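Local coordinates for DUF5624 domain-containing protein (Legionella pneumophila subsp. pneumophila, PDB 4JX2) that is of unknown function but is probably secreted, and combines a small mixed beta-sheet with many helices in a previously unseen arrangement, at residues P281-Q284 / K290-T293; L87-S92 / S247-D252; T234-M239 / G394-K399; L81-T86 / N319-T324; V226-F231 / S385-F390. One frame throughout, in Å; residues are numbered along the deposited sequence.

Contact 1: P281-Q284 / K290-T293; sequences PFVQ and KLAT
In Val283 a chi1 of 166° sets CG1 opposite the backbone N, and Leu291 turns its CG the same way (168°), so that two methyls arrive at one place, Val283 CG1 lying 3.7 Å from Leu291 CD2. The two branches meet at a slant. Next to this pair, the extended chain of Gln284 brings its amide against Thr293, whose CG2 lies 3.5 Å from Gln284 CD and equally near NE2; the methyl packs on the amide and makes no polar bond with it. A water completes the link, accepting from Gln284 NE2 at 3.0 Å and donating to Leu291 O at 2.7 Å. Between the segments the chain is turned by Ser287, whose OG is hydrogen-bonded to Gln284 O and Leu291 N. Val283 and Leu291 also both rest on Val258 of strand 257-262, which places the contact in a beta-alpha-beta crossover, where helix 279-286 gives way to the loop before the parallel strand 296-298. One water thus takes up the amide donor and supplies a donor to the backbone carbonyl, so the contact is apolar toward the sheet and water-mediated at its polar margin.

Contact 2: L87-S92 / S247-D252; sequences LYIYNS and SQLKID
Ile89, Leu249 and Ile251 meet with no flat group between them, the rings of Tyr88 and Tyr90 standing on the other face of strand 86-90, where Tyr88 reaches Leu308 and Tyr90 OH bonds to Ala310 O and Gly309 N. The contact itself is a meeting of methyls. Ile89 holds CG1 beside its backbone N and continues outward almost fully extended (chi2 170°), which presents CD1 to the loop as a single leading tip. Leu249 CD1 comes to 3.9 Å from Ile89 CD1, and Ile251 CD1 approaches Ile89 CD1 to the same distance, each reaching it tip to tip. One isoleucine methyl therefore serves two residues spaced two apart on the loop. Ile246, at the end of helix 223-247, touches both Ile89 and Ile251 and so extends the apolar patch, while Leu249 leans on Leu98 of the next strand. The loop backbone is tied down by Gln78, whose amide bonds to Lys250 O and Asp252 N. The link from helix 223-247 to strand 257-262 is a helix-to-strand loop of an alpha/beta fold, resting by its aliphatic side chains on strands 86-90 and 96-101 of the antiparallel meander.

Contact 3: T234-M239 / G394-K399; sequences TALQSM and GELAEK
Leu396 is the central residue of this contact, and its two methyls divide the work. Holding CG beside its own backbone N (chi1 -79°), it reaches from helix 386-398 toward helix 223-247 and forks there, with one branch for each of two partners a helical turn apart. CD2 goes to Leu236, lying 3.9 Å from Leu236 CD1, where the two leucine side chains cross nearly at right angles. CD1 goes to Met239, 3.8 Å from Met239 CB and 4.0 Å from its SE, the residue having been modelled as selenomethionine. Leu236 starts off along the flank of its helix and comes nearer with its end, whereas Met239 points at the partner helix from the outset and offers the root of its side chain as well as the selenium. All three residues are buried, and no hydrogen bond runs between the two segments. Away from the leucine, Lys399 NZ forms a salt bridge with Glu395 OE2 at 3.3 Å, both of its hydrogen bonds to the carboxylate being weak. That carboxylate has a second partner in Ser407 N. Lys399 is also the first residue to leave helical geometry, so the pair sits at the C-terminal end of the helix. Met239 further touches Phe282 and Ala393, and Leu236 touches Met392. What results is a buried helix-helix interface of the all-apolar kind, in which a branched leucine of helix 386-398 engages residues three apart on helix 223-247, with helix 279-286 packed alongside.

Contact 4: L81-T86 / N319-T324; sequences LFINST and NYYNNT
Tyr321 packs on Leu81 and Ile83 where helix 315-339 lies against one face of the mixed beta-sheet of this alpha/beta fold. The two aliphatic residues are next but one on strand 79-84 and therefore point the same way, toward the helix, while Phe82 between them turns to the other face. Ile83 reaches out from the opposite direction to the tyrosine and sets CD1 3.7 Å from Tyr321 CE1, close also to CZ and OH, meeting the ring obliquely. Leu81 comes in nearer the stem, its CD2 lying 4.2 Å from Tyr321 CB, while Leu81 CD1 stands above one ring face, displaced toward the rim. Over the centre of the opposite face lies CD2 of Tyr320, 3.8 Å above the ring plane, so the tyrosine is held between the strand and its own neighbour in sequence. The phenol end is fixed by bonds from outside the segments: Tyr321 OH is hydrogen-bonded to Ala303 O and to Lys305 N, so that a buried hydroxyl is satisfied among aliphatic groups. Tyr320, for its part, bonds to Ala303 N and makes a cation-pi contact with Lys305. Farther out, each element has a feature of its own. A type II' turn from Ile83 to Thr86 ends the strand and leads into strand 86-90, with Thr86 N donating to Ile83 O at 3.2 Å. In the helix a wider pi-type turn spans Tyr321, and there Asn319 O accepts two backbone donors, Asn323 N at 2.9 Å and Thr324 N at 3.1 Å.

Contact 5: V226-F231 / S385-F390; sequences VMIGTF and SNTVGF
A helix-helix crossing joins helix 223-247 to helix 386-398, the axes of their short segments passing 9.6 Å apart at a signed angle of -50°, close to the value expected of i±4 ridges packed in i±4 grooves. Val388 and Phe231 lie at the nearest approach of the two backbones. The valine meets the other helix with both methyls: CG2 is 3.9 Å from Phe231 CB and also faces the Phe231 carbonyl, while CG1 approaches Phe231 CB to 4.0 Å and Ile228 CG2 to 4.3 Å. Phe231 thus takes part through its CB and its backbone, and its side chain goes on to touch Leu384 and Ser117. One turn earlier Ile228 leaves its helix sidelong, and a bend at chi2 (-47°) swings CD1 across to Thr387, where it comes 3.8 Å from CG2, the two side chains crossing almost perpendicularly. Thr387 shows how an amphipathic residue can be sorted at such an interface. Its methyl, opposite the backbone N, faces the isoleucine, whereas OG1 is hydrogen-bonded to Leu384 O. No hydrogen bond crosses between the segments. Around the crossing, helix 366-378 packs on Ile228 through Phe369 and Leu370 and on Thr387 through Ser376, and Thr230, on another side of helix 223-247, touches Met113 and Ile116 of helix 110-117. Beside Val388 the backbone is tied locally, with Gly389 N donating to Ser385 O at 2.8 Å.

In the fold
From the N terminus, the hairpin of strands 79-84 and 86-90 opens contact 4 and then contact 2, and helix 223-247 opens contact 5 and then contact 3. Contact 2 closes first, at 247-252, tying the loop after that helix to the sheet. Contact 1 follows as a short local loop, nested inside the loops of contacts 3, 4 and 5. Contact 4 closes at 319-324 and so encloses contacts 1 and 2; both 2 and 4 cross 3 and 5. Contacts 5 and 3 close last, on helix 386-398, and cross each other. Phe282 touches Met239 and Val283 touches Phe82, so helix 279-286 packs on both the sheet and helix 223-247.

Contact 1: P281-Q284 / K290-T293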
# COMPACT_ATOMS: atom_id res chain seq x y z
N PRO A 281 3.51 -1.95 15.42
CA PRO A 281 4.05 -1.82 16.79
C PRO A 281 3.47 -2.87 17.76
O PRO A 281 4.20 -3.33 18.64
CB PRO A 281 3.63 -0.41 17.20
CG PRO A 281 2.45 -0.07 16.34
CD PRO A 281 2.77 -0.73 15.02
N PHE A 282 2.19 -3.27 17.59
CA PHE A 282 1.55 -4.30 18.43
C PHE A 282 2.33 -5.64 18.37
O PHE A 282 2.66 -6.21 19.43
CB PHE A 282 0.07 -4.48 18.03
CG PHE A 282 -0.63 -5.63 18.71
CD1 PHE A 282 -0.68 -5.71 20.10
CD2 PHE A 282 -1.24 -6.64 17.97
CE1 PHE A 282 -1.30 -6.79 20.74
CE2 PHE A 282 -1.88 -7.70 18.61
CZ PHE A 282 -1.89 -7.78 19.99
N VAL A 283 2.68 -6.10 17.16
CA VAL A 283 3.46 -7.33 16.98
C VAL A 283 4.87 -7.16 17.63
O VAL A 283 5.34 -8.10 18.28
CB VAL A 283 3.53 -7.75 15.49
CG1 VAL A 283 4.60 -8.79 15.24
CG2 VAL A 283 2.20 -8.30 15.07
N GLN A 284 5.50 -5.97 17.48
CA GLN A 284 6.80 -5.68 18.09
C GLN A 284 6.71 -5.80 19.60
O GLN A 284 7.62 -6.36 20.21
CB GLN A 284 7.30 -4.28 17.71
CG GLN A 284 7.82 -4.13 16.29
CD GLN A 284 8.23 -2.68 16.09
OE1 GLN A 284 7.54 -1.90 15.42
NE2 GLN A 284 9.33 -2.29 16.73
N LYS A 290 12.07 -8.43 20.15
CA LYS A 290 13.03 -9.46 19.73
C LYS A 290 12.85 -9.80 18.23
O LYS A 290 13.70 -10.47 17.66
CB LYS A 290 12.89 -10.73 20.61
CG LYS A 290 13.21 -10.52 22.09
CD LYS A 290 12.76 -11.72 22.94
CE LYS A 290 13.19 -11.60 24.39
NZ LYS A 290 13.55 -12.91 25.00
N LEU A 291 11.76 -9.30 17.61
CA LEU A 291 11.49 -9.49 16.18
C LEU A 291 11.88 -8.25 15.40
O LEU A 291 11.36 -7.17 15.66
CB LEU A 291 10.01 -9.86 15.92
CG LEU A 291 9.54 -9.81 14.45
CD1 LEU A 291 10.04 -11.02 13.64
CD2 LEU A 291 8.05 -9.72 14.39
N ALA A 292 12.79 -8.43 14.43
CA ALA A 292 13.28 -7.38 13.53
C ALA A 292 12.13 -6.89 12.66
O ALA A 292 11.35 -7.68 12.14
CB ALA A 292 14.41 -7.92 12.66
N THR A 293 12.01 -5.57 12.55
CA THR A 293 10.93 -4.93 11.81
C THR A 293 10.99 -5.26 10.30
O THR A 293 9.94 -5.29 9.67
CB THR A 293 10.92 -3.43 12.08
OG1 THR A 293 12.19 -2.90 11.74
CG2 THR A 293 10.62 -3.12 13.55
O HOH W 1 11.04 -4.79 16.94

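Contact 2: L87-S92 / S247-D252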
# COMPACT_ATOMS: atom_id res chain seq x y z
N LEU A 87 -6.06 -13.31 12.65
CA LEU A 87 -4.67 -13.67 12.84
C LEU A 87 -4.56 -15.19 12.78
O LEU A 87 -5.25 -15.88 13.55
CB LEU A 87 -4.05 -13.15 14.14
CG LEU A 87 -2.63 -13.70 14.43
CD1 LEU A 87 -1.65 -13.37 13.30
CD2 LEU A 87 -2.08 -13.19 15.71
N TYR A 88 -3.67 -15.71 11.91
CA TYR A 88 -3.36 -17.14 11.83
C TYR A 88 -1.88 -17.36 12.10
O TYR A 88 -1.03 -16.67 11.51
CB TYR A 88 -3.71 -17.76 10.47
CG TYR A 88 -5.07 -17.41 9.92
CD1 TYR A 88 -5.26 -16.25 9.17
CD2 TYR A 88 -6.14 -18.28 10.06
CE1 TYR A 88 -6.50 -15.94 8.62
CE2 TYR A 88 -7.39 -17.99 9.51
CZ TYR A 88 -7.56 -16.82 8.79
OH TYR A 88 -8.79 -16.50 8.27
N ILE A 89 -1.56 -18.32 12.97
CA ILE A 89 -0.18 -18.73 13.22
C ILE A 89 -0.08 -20.20 12.82
O ILE A 89 -0.87 -21.03 13.29
CB ILE A 89 0.36 -18.46 14.66
CG1 ILE A 89 0.19 -16.96 15.06
CG2 ILE A 89 1.83 -18.92 14.79
CD1 ILE A 89 0.46 -16.60 16.53
N TYR A 90 0.88 -20.49 11.92
CA TYR A 90 1.23 -21.82 11.42
C TYR A 90 2.70 -22.13 11.68
O TYR A 90 3.57 -21.27 11.49
CB TYR A 90 0.94 -21.94 9.91
CG TYR A 90 -0.53 -22.10 9.58
CD1 TYR A 90 -1.15 -23.35 9.61
CD2 TYR A 90 -1.31 -20.99 9.22
CE1 TYR A 90 -2.51 -23.50 9.30
CE2 TYR A 90 -2.68 -21.13 8.94
CZ TYR A 90 -3.26 -22.39 8.99
OH TYR A 90 -4.59 -22.54 8.70
N ASN A 91 2.99 -23.36 12.11
CA ASN A 91 4.37 -23.76 12.37
C ASN A 91 4.99 -24.32 11.06
O ASN A 91 4.31 -24.37 10.03
CB ASN A 91 4.46 -24.75 13.55
CG ASN A 91 3.80 -26.13 13.39
OD1 ASN A 91 3.45 -26.59 12.29
ND2 ASN A 91 3.68 -26.85 14.50
N SER A 92 6.29 -24.74 11.12
CA SER A 92 7.06 -25.32 10.00
C SER A 92 6.40 -26.55 9.45
O SER A 92 6.51 -26.82 8.26
CB SER A 92 8.47 -25.68 10.44
OG SER A 92 9.05 -24.63 11.21
N SER A 247 0.39 -15.92 24.29
CA SER A 247 1.24 -16.15 25.44
C SER A 247 1.41 -17.63 25.72
O SER A 247 2.50 -18.05 26.10
CB SER A 247 0.64 -15.47 26.67
OG SER A 247 0.97 -14.10 26.61
N GLN A 248 0.36 -18.43 25.49
CA GLN A 248 0.38 -19.88 25.70
C GLN A 248 1.20 -20.64 24.61
O GLN A 248 1.40 -21.85 24.75
CB GLN A 248 -1.07 -20.40 25.76
CG GLN A 248 -1.76 -20.08 27.09
CD GLN A 248 -3.25 -20.26 27.03
OE1 GLN A 248 -3.94 -19.68 26.18
NE2 GLN A 248 -3.80 -21.01 27.96
N LEU A 249 1.67 -19.95 23.56
CA LEU A 249 2.44 -20.53 22.46
C LEU A 249 3.92 -20.32 22.62
O LEU A 249 4.35 -19.29 23.14
CB LEU A 249 2.02 -19.91 21.11
CG LEU A 249 0.58 -20.05 20.66
CD1 LEU A 249 0.36 -19.26 19.42
CD2 LEU A 249 0.23 -21.47 20.39
N LYS A 250 4.71 -21.24 22.07
CA LYS A 250 6.16 -21.13 22.06
C LYS A 250 6.57 -20.50 20.73
O LYS A 250 6.70 -21.23 19.74
CB LYS A 250 6.81 -22.51 22.28
N ILE A 251 6.70 -19.15 20.68
CA ILE A 251 7.10 -18.50 19.43
C ILE A 251 8.57 -18.07 19.49
O ILE A 251 8.99 -17.40 20.43
CB ILE A 251 6.17 -17.31 19.02
CG1 ILE A 251 4.74 -17.85 18.74
CG2 ILE A 251 6.74 -16.54 17.78
CD1 ILE A 251 3.71 -16.89 18.67
N ASP A 252 9.33 -18.47 18.46
CA ASP A 252 10.73 -18.09 18.30
C ASP A 252 10.74 -16.81 17.48
O ASP A 252 10.89 -16.84 16.25
CB ASP A 252 11.54 -19.23 17.63
CG ASP A 252 13.03 -18.98 17.54
OD1 ASP A 252 13.58 -18.24 18.40
OD2 ASP A 252 13.67 -19.58 16.64

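Contact 3: T234-M239 / G394-K399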
# COMPACT_ATOMS: atom_id res chain seq x y z
N THR A 234 -12.13 -1.06 22.93
CA THR A 234 -12.15 -1.96 21.78
C THR A 234 -10.71 -2.42 21.51
O THR A 234 -10.51 -3.63 21.38
CB THR A 234 -12.81 -1.26 20.58
OG1 THR A 234 -14.16 -0.92 20.89
CG2 THR A 234 -12.81 -2.11 19.36
N ALA A 235 -9.72 -1.48 21.47
CA ALA A 235 -8.30 -1.79 21.27
C ALA A 235 -7.79 -2.71 22.39
O ALA A 235 -7.18 -3.74 22.11
CB ALA A 235 -7.48 -0.50 21.26
N LEU A 236 -8.09 -2.33 23.65
CA LEU A 236 -7.71 -3.06 24.85
C LEU A 236 -8.26 -4.50 24.81
O LEU A 236 -7.49 -5.41 25.08
CB LEU A 236 -8.21 -2.31 26.10
CG LEU A 236 -8.02 -2.98 27.48
CD1 LEU A 236 -6.53 -3.29 27.77
CD2 LEU A 236 -8.63 -2.11 28.60
N GLN A 237 -9.53 -4.69 24.44
CA GLN A 237 -10.15 -6.01 24.42
C GLN A 237 -9.51 -6.91 23.38
O GLN A 237 -9.13 -8.04 23.69
CB GLN A 237 -11.68 -5.91 24.22
CG GLN A 237 -12.43 -7.25 24.04
CD GLN A 237 -12.41 -8.24 25.18
OE1 GLN A 237 -11.57 -8.21 26.07
NE2 GLN A 237 -13.36 -9.17 25.17
N SER A 238 -9.38 -6.39 22.16
CA SER A 238 -8.83 -7.07 20.99
C SER A 238 -7.37 -7.50 21.26
O SER A 238 -7.01 -8.67 21.01
CB SER A 238 -8.95 -6.14 19.79
OG SER A 238 -8.23 -6.60 18.65
N MSE A 239 -6.55 -6.58 21.80
CA MSE A 239 -5.15 -6.86 22.09
C MSE A 239 -4.98 -7.80 23.30
O MSE A 239 -4.10 -8.67 23.26
CB MSE A 239 -4.38 -5.56 22.31
CG MSE A 239 -4.24 -4.71 21.05
SE MSE A 239 -3.25 -3.07 21.39
CE MSE A 239 -4.02 -1.90 20.05
N GLY A 394 1.47 0.65 22.91
CA GLY A 394 2.58 1.17 23.70
C GLY A 394 2.35 1.13 25.19
O GLY A 394 3.26 0.74 25.94
N GLU A 395 1.13 1.53 25.64
CA GLU A 395 0.74 1.51 27.06
C GLU A 395 0.76 0.10 27.60
O GLU A 395 1.34 -0.14 28.67
CB GLU A 395 -0.65 2.16 27.26
CG GLU A 395 -1.17 2.16 28.70
CD GLU A 395 -0.57 3.16 29.66
OE1 GLU A 395 0.42 3.83 29.28
OE2 GLU A 395 -1.08 3.28 30.80
N LEU A 396 0.16 -0.85 26.86
CA LEU A 396 0.14 -2.27 27.25
C LEU A 396 1.56 -2.82 27.36
O LEU A 396 1.88 -3.46 28.37
CB LEU A 396 -0.69 -3.11 26.27
CG LEU A 396 -2.22 -3.03 26.45
CD1 LEU A 396 -2.93 -3.69 25.28
CD2 LEU A 396 -2.68 -3.62 27.81
N ALA A 397 2.43 -2.52 26.37
CA ALA A 397 3.83 -2.93 26.34
C ALA A 397 4.59 -2.39 27.56
O ALA A 397 5.26 -3.18 28.24
CB ALA A 397 4.48 -2.45 25.05
N GLU A 398 4.43 -1.09 27.89
CA GLU A 398 5.07 -0.47 29.05
C GLU A 398 4.69 -1.18 30.36
O GLU A 398 5.56 -1.41 31.20
CB GLU A 398 4.69 1.01 29.15
CG GLU A 398 5.46 1.80 30.20
CD GLU A 398 6.79 2.36 29.76
OE1 GLU A 398 7.23 2.07 28.62
OE2 GLU A 398 7.38 3.13 30.55
N LYS A 399 3.40 -1.55 30.54
CA LYS A 399 2.91 -2.21 31.76
C LYS A 399 2.96 -3.75 31.65
O LYS A 399 2.38 -4.43 32.49
CB LYS A 399 1.47 -1.73 32.11
CG LYS A 399 1.28 -0.20 32.17
CD LYS A 399 2.20 0.56 33.15
CE LYS A 399 1.81 2.02 33.36
NZ LYS A 399 1.93 2.84 32.13

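Contact 4: L81-T86 / N319-T324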
# COMPACT_ATOMS: atom_id res chain seq x y z
N LEU A 81 0.24 -14.64 10.20
CA LEU A 81 -0.58 -14.11 9.10
C LEU A 81 -1.82 -13.34 9.55
O LEU A 81 -2.80 -13.94 10.02
CB LEU A 81 -1.05 -15.25 8.16
CG LEU A 81 -0.05 -16.30 7.69
CD1 LEU A 81 -0.76 -17.47 7.11
CD2 LEU A 81 0.88 -15.74 6.66
N PHE A 82 -1.79 -12.02 9.34
CA PHE A 82 -2.92 -11.13 9.59
C PHE A 82 -3.61 -10.97 8.27
O PHE A 82 -3.18 -10.16 7.45
CB PHE A 82 -2.46 -9.78 10.17
CG PHE A 82 -1.86 -9.86 11.56
CD1 PHE A 82 -0.49 -10.05 11.73
CD2 PHE A 82 -2.65 -9.70 12.70
CE1 PHE A 82 0.07 -10.09 13.01
CE2 PHE A 82 -2.08 -9.71 13.97
CZ PHE A 82 -0.73 -9.92 14.12
N ILE A 83 -4.61 -11.82 8.01
CA ILE A 83 -5.30 -11.84 6.73
C ILE A 83 -6.76 -11.52 6.96
O ILE A 83 -7.47 -12.26 7.64
CB ILE A 83 -5.06 -13.19 5.98
CG1 ILE A 83 -3.54 -13.33 5.65
CG2 ILE A 83 -5.94 -13.27 4.69
CD1 ILE A 83 -3.10 -14.60 5.06
N ASN A 84 -7.21 -10.39 6.35
CA ASN A 84 -8.55 -9.81 6.41
C ASN A 84 -8.82 -9.31 7.83
O ASN A 84 -8.34 -8.24 8.16
CB ASN A 84 -9.62 -10.78 5.90
CG ASN A 84 -9.65 -10.90 4.40
OD1 ASN A 84 -9.52 -9.92 3.67
ND2 ASN A 84 -9.87 -12.12 3.91
N SER A 85 -9.53 -10.09 8.69
CA SER A 85 -9.78 -9.68 10.08
C SER A 85 -9.14 -10.65 11.09
O SER A 85 -9.09 -10.35 12.29
CB SER A 85 -11.28 -9.58 10.34
OG SER A 85 -11.91 -8.66 9.46
N THR A 86 -8.65 -11.81 10.62
CA THR A 86 -8.13 -12.86 11.47
C THR A 86 -6.61 -12.95 11.48
O THR A 86 -5.96 -12.73 10.47
CB THR A 86 -8.72 -14.21 10.99
OG1 THR A 86 -10.14 -14.09 10.90
CG2 THR A 86 -8.37 -15.40 11.90
N ASN A 319 3.82 -23.07 0.90
CA ASN A 319 4.92 -22.58 0.07
C ASN A 319 4.58 -21.20 -0.49
O ASN A 319 5.48 -20.37 -0.66
CB ASN A 319 5.27 -23.58 -1.07
CG ASN A 319 5.83 -24.90 -0.58
OD1 ASN A 319 6.28 -25.05 0.57
ND2 ASN A 319 5.82 -25.91 -1.43
N TYR A 320 3.28 -20.94 -0.73
CA TYR A 320 2.82 -19.66 -1.23
C TYR A 320 3.13 -18.53 -0.23
O TYR A 320 3.79 -17.57 -0.59
CB TYR A 320 1.32 -19.67 -1.60
CG TYR A 320 0.82 -18.31 -2.02
CD1 TYR A 320 1.22 -17.74 -3.23
CD2 TYR A 320 0.05 -17.53 -1.16
CE1 TYR A 320 0.82 -16.45 -3.59
CE2 TYR A 320 -0.37 -16.25 -1.52
CZ TYR A 320 0.03 -15.71 -2.73
OH TYR A 320 -0.35 -14.44 -3.06
N TYR A 321 2.67 -18.66 1.01
CA TYR A 321 2.86 -17.61 2.02
C TYR A 321 4.32 -17.51 2.49
O TYR A 321 4.86 -16.41 2.60
CB TYR A 321 1.91 -17.83 3.22
CG TYR A 321 0.47 -17.54 2.88
CD1 TYR A 321 0.07 -16.26 2.48
CD2 TYR A 321 -0.49 -18.54 2.92
CE1 TYR A 321 -1.25 -16.00 2.13
CE2 TYR A 321 -1.82 -18.28 2.60
CZ TYR A 321 -2.20 -17.00 2.20
OH TYR A 321 -3.51 -16.74 1.89
N ASN A 322 4.95 -18.65 2.73
CA ASN A 322 6.29 -18.75 3.26
C ASN A 322 7.35 -18.32 2.24
O ASN A 322 8.23 -17.54 2.59
CB ASN A 322 6.54 -20.20 3.73
CG ASN A 322 7.87 -20.46 4.36
OD1 ASN A 322 8.26 -19.82 5.33
ND2 ASN A 322 8.57 -21.45 3.85
N ASN A 323 7.28 -18.84 0.99
CA ASN A 323 8.29 -18.58 -0.04
C ASN A 323 7.87 -17.53 -1.08
O ASN A 323 8.64 -16.60 -1.32
CB ASN A 323 8.68 -19.88 -0.75
CG ASN A 323 9.23 -20.96 0.16
OD1 ASN A 323 8.60 -22.00 0.37
ND2 ASN A 323 10.41 -20.74 0.71
N THR A 324 6.69 -17.68 -1.71
CA THR A 324 6.24 -16.78 -2.77
C THR A 324 5.99 -15.40 -2.21
O THR A 324 6.36 -14.42 -2.86
CB THR A 324 4.99 -17.34 -3.47
OG1 THR A 324 5.20 -18.72 -3.77
CG2 THR A 324 4.62 -16.57 -4.73

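Contact 5: V226-F231 / S385-F390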
# COMPACT_ATOMS: atom_id res chain seq x y z
N VAL A 226 -16.46 10.15 24.70
CA VAL A 226 -17.11 8.85 24.60
C VAL A 226 -16.48 8.10 23.41
O VAL A 226 -16.19 6.91 23.52
CB VAL A 226 -18.66 8.95 24.50
CG1 VAL A 226 -19.30 7.64 24.09
CG2 VAL A 226 -19.24 9.43 25.81
N MSE A 227 -16.23 8.81 22.29
CA MSE A 227 -15.62 8.20 21.11
C MSE A 227 -14.24 7.67 21.41
O MSE A 227 -13.95 6.55 21.03
CB MSE A 227 -15.59 9.16 19.94
CG MSE A 227 -16.95 9.25 19.29
SE MSE A 227 -16.91 10.20 17.65
CE MSE A 227 -16.76 12.10 18.33
N ILE A 228 -13.40 8.43 22.16
CA ILE A 228 -12.05 7.98 22.52
C ILE A 228 -12.14 6.80 23.51
O ILE A 228 -11.49 5.77 23.27
CB ILE A 228 -11.16 9.14 23.05
CG1 ILE A 228 -11.08 10.35 22.05
CG2 ILE A 228 -9.76 8.64 23.44
CD1 ILE A 228 -10.81 10.02 20.48
N GLY A 229 -12.96 6.93 24.55
CA GLY A 229 -13.13 5.90 25.57
C GLY A 229 -13.53 4.55 25.00
O GLY A 229 -12.90 3.54 25.31
N THR A 230 -14.54 4.55 24.13
CA THR A 230 -15.06 3.35 23.46
C THR A 230 -14.01 2.74 22.53
O THR A 230 -13.86 1.53 22.55
CB THR A 230 -16.34 3.65 22.70
OG1 THR A 230 -16.15 4.80 21.87
CG2 THR A 230 -17.51 3.85 23.61
N PHE A 231 -13.30 3.57 21.74
CA PHE A 231 -12.24 3.09 20.84
C PHE A 231 -11.12 2.42 21.66
O PHE A 231 -10.62 1.34 21.29
CB PHE A 231 -11.67 4.24 19.98
CG PHE A 231 -12.48 4.63 18.76
CD1 PHE A 231 -13.00 3.67 17.91
CD2 PHE A 231 -12.67 5.97 18.43
CE1 PHE A 231 -13.73 4.04 16.77
CE2 PHE A 231 -13.44 6.34 17.31
CZ PHE A 231 -13.94 5.37 16.48
N SER A 385 -9.30 2.85 13.93
CA SER A 385 -8.60 2.18 15.02
C SER A 385 -7.18 2.76 15.27
O SER A 385 -6.66 2.58 16.38
CB SER A 385 -8.54 0.67 14.80
OG SER A 385 -7.96 0.31 13.56
N ASN A 386 -6.59 3.50 14.28
CA ASN A 386 -5.28 4.18 14.44
C ASN A 386 -5.38 5.34 15.44
O ASN A 386 -4.34 5.83 15.90
CB ASN A 386 -4.75 4.70 13.11
CG ASN A 386 -4.28 3.66 12.13
OD1 ASN A 386 -4.03 2.51 12.48
ND2 ASN A 386 -4.08 4.07 10.89
N THR A 387 -6.62 5.80 15.76
CA THR A 387 -6.85 6.89 16.73
C THR A 387 -6.25 6.53 18.09
O THR A 387 -5.76 7.43 18.79
CB THR A 387 -8.37 7.15 16.89
OG1 THR A 387 -8.94 7.46 15.63
CG2 THR A 387 -8.68 8.24 17.89
N VAL A 388 -6.34 5.24 18.48
CA VAL A 388 -5.90 4.77 19.79
C VAL A 388 -4.94 3.57 19.73
O VAL A 388 -4.24 3.32 20.72
CB VAL A 388 -7.14 4.44 20.68
CG1 VAL A 388 -8.05 5.66 20.88
CG2 VAL A 388 -7.92 3.22 20.17
N GLY A 389 -4.96 2.82 18.62
CA GLY A 389 -4.17 1.61 18.41
C GLY A 389 -2.70 1.73 18.74
O GLY A 389 -2.18 0.89 19.49
N PHE A 390 -2.03 2.79 18.20
CA PHE A 390 -0.61 3.07 18.46
C PHE A 390 -0.37 3.37 19.94
O PHE A 390 0.60 2.87 20.50
CB PHE A 390 -0.07 4.21 17.58
CG PHE A 390 0.09 3.82 16.13
CD1 PHE A 390 -0.97 3.93 15.24
CD2 PHE A 390 1.30 3.33 15.65
CE1 PHE A 390 -0.84 3.54 13.90
CE2 PHE A 390 1.45 2.97 14.30
CZ PHE A 390 0.37 3.05 13.45